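Local atomic coordinates of acetyl transferase (Salmonella typhimurium, PDB entry 1S7K), a protein that acetylates the N-terminal alpha-amino group of ribosomal protein L7/L12, probably with acetyl-coenzyme A as the acetyl donor. Residues I130-I135 and V172-R177. Numbering follows the deposited sequence.
Sequences IRRFVI and VNMYAR
Phe-133 and Ile-135 pair with Arg-177 and Tyr-175 in antiparallel register, the two strand segments running at 155° to each other, and each pair is closed by two backbone hydrogen bonds. Phe-133 N to Arg-177 O, at 2.8 Å, is nearly straight. Between these two hydrogen-bonded pairs sits the non-hydrogen-bonded pair Val-134 and Ala-176, where Ala-176 CA makes a bent CA-H...O contact with Phe-133 O, and Val-134 CA one with Tyr-175 O, both 3.3 Å from CA to oxygen.

On the face carrying Val-134 and Ala-176, the Arg-132 side chain does most of the reaching. Its CG is anti to the backbone N (chi1 -178°), and the chain stays extended to NE; the last torsion (chi4 73°) then turns CZ so that one face of the guanidinium lies against Ala-176 CB. That methyl is 3.3 Å from Arg-132 NH2, while Met-174 SD sits at the guanidinium edge, 4.0 Å from Arg-132 NH1. NH1 forms a salt bridge with Glu-156 OE2 on strand 154-165, and Met-159 of the second subunit packs on both Arg-132 and Met-174. Val-134 CG1 touches Met-174 CG at 4.0 Å.

The other face carries Phe-133, Ile-135, Tyr-175 and Arg-177. Ile-135 CB and Tyr-175 CB meet at 4.1 Å. Ile-135 O lies in the plane of the tyrosine ring at its edge. Tyr-175 OH hydrogen-bonds Asn-145 OD1, and Phe-133 packs against Met-121 and Tyr-124 of helix 112-127.

Strand 168-178 lies between 132-138 and 154-165, antiparallel to both, in this GNAT fold, with Tyr-175 beside Cys-137, which is covalently linked to CoA in a CoA-bound form; this chain has none.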
# COMPACT_ATOMS: atom_id res chain seq x y z
N ILE A 130 15.88 5.13 1.52
CA ILE A 130 14.51 5.59 1.18
C ILE A 130 14.70 6.89 0.37
O ILE A 130 15.44 7.78 0.80
CB ILE A 130 13.66 5.88 2.43
CG1 ILE A 130 13.68 4.67 3.37
CG2 ILE A 130 12.19 6.22 2.02
CD1 ILE A 130 12.61 4.71 4.43
N ARG A 131 14.00 6.98 -0.78
CA ARG A 131 14.05 8.12 -1.70
C ARG A 131 12.64 8.70 -2.01
O ARG A 131 12.53 9.83 -2.39
CB ARG A 131 14.66 7.71 -3.05
CG ARG A 131 13.78 6.68 -3.84
CD ARG A 131 14.62 6.05 -4.94
NE ARG A 131 15.09 7.09 -5.86
CZ ARG A 131 14.30 7.72 -6.76
NH1 ARG A 131 13.01 7.44 -6.88
NH2 ARG A 131 14.84 8.63 -7.55
N ARG A 132 11.59 7.92 -1.79
CA ARG A 132 10.22 8.35 -2.10
C ARG A 132 9.43 8.36 -0.77
O ARG A 132 9.24 7.32 -0.11
CB ARG A 132 9.55 7.38 -3.11
CG ARG A 132 8.07 7.85 -3.51
CD ARG A 132 7.42 6.84 -4.55
NE ARG A 132 5.98 6.87 -4.44
CZ ARG A 132 5.21 7.87 -4.88
NH1 ARG A 132 3.90 7.85 -4.65
NH2 ARG A 132 5.71 8.84 -5.64
N PHE A 133 9.00 9.55 -0.35
CA PHE A 133 8.30 9.67 0.92
C PHE A 133 6.88 9.99 0.61
O PHE A 133 6.62 10.94 -0.13
CB PHE A 133 8.93 10.79 1.77
CG PHE A 133 10.37 10.57 2.06
CD1 PHE A 133 11.34 11.05 1.18
CD2 PHE A 133 10.76 9.80 3.15
CE1 PHE A 133 12.67 10.78 1.39
CE2 PHE A 133 12.12 9.52 3.37
CZ PHE A 133 13.08 10.03 2.48
N VAL A 134 5.96 9.21 1.15
CA VAL A 134 4.56 9.39 0.82
C VAL A 134 3.66 9.70 1.95
O VAL A 134 3.84 9.13 3.01
CB VAL A 134 4.02 8.09 0.16
CG1 VAL A 134 2.55 8.24 -0.27
CG2 VAL A 134 4.93 7.78 -1.11
N ILE A 135 2.74 10.66 1.76
CA ILE A 135 1.72 10.97 2.80
C ILE A 135 0.36 10.70 2.20
O ILE A 135 -0.01 11.36 1.19
CB ILE A 135 1.73 12.45 3.24
CG1 ILE A 135 2.97 12.69 4.12
CG2 ILE A 135 0.38 12.78 4.03
CD1 ILE A 135 3.34 14.17 4.43
N VAL A 172 -9.06 10.10 -0.08
CA VAL A 172 -7.73 10.27 0.49
C VAL A 172 -6.76 10.89 -0.52
O VAL A 172 -6.65 10.40 -1.61
CB VAL A 172 -7.13 8.88 0.86
CG1 VAL A 172 -5.65 8.99 1.37
CG2 VAL A 172 -7.96 8.25 1.99
N ASN A 173 -6.05 11.94 -0.12
CA ASN A 173 -5.06 12.57 -1.00
C ASN A 173 -3.76 11.79 -0.87
O ASN A 173 -3.35 11.39 0.23
CB ASN A 173 -4.82 14.02 -0.58
CG ASN A 173 -5.91 14.97 -1.12
OD1 ASN A 173 -6.52 14.71 -2.15
ND2 ASN A 173 -6.15 16.06 -0.39
N MET A 174 -3.11 11.58 -2.00
CA MET A 174 -1.83 10.94 -1.97
C MET A 174 -0.83 11.99 -2.38
O MET A 174 -0.90 12.54 -3.49
CB MET A 174 -1.76 9.73 -2.92
CG MET A 174 -0.27 9.22 -2.92
SD MET A 174 -0.02 7.68 -3.83
CE MET A 174 -0.81 6.57 -2.66
N TYR A 175 0.14 12.24 -1.50
CA TYR A 175 1.22 13.24 -1.68
C TYR A 175 2.57 12.55 -1.69
O TYR A 175 2.77 11.54 -1.00
CB TYR A 175 1.26 14.20 -0.49
CG TYR A 175 0.12 15.18 -0.37
CD1 TYR A 175 0.16 16.41 -1.02
CD2 TYR A 175 -0.97 14.89 0.46
CE1 TYR A 175 -0.91 17.38 -0.80
CE2 TYR A 175 -1.99 15.81 0.67
CZ TYR A 175 -1.95 17.07 0.04
OH TYR A 175 -2.97 18.02 0.33
N ALA A 176 3.50 13.06 -2.46
CA ALA A 176 4.83 12.45 -2.43
C ALA A 176 5.93 13.46 -2.58
O ALA A 176 5.75 14.54 -3.16
CB ALA A 176 5.00 11.31 -3.55
N ARG A 177 7.07 13.14 -1.99
CA ARG A 177 8.28 13.93 -2.15
C ARG A 177 9.40 12.96 -2.43
O ARG A 177 9.53 11.96 -1.70
CB ARG A 177 8.63 14.69 -0.86
CG ARG A 177 9.69 15.76 -1.17
CD ARG A 177 9.68 16.90 -0.12
NE ARG A 177 10.97 17.55 -0.15
CZ ARG A 177 11.49 18.26 0.85
NH1 ARG A 177 10.81 18.44 1.98
NH2 ARG A 177 12.76 18.69 0.74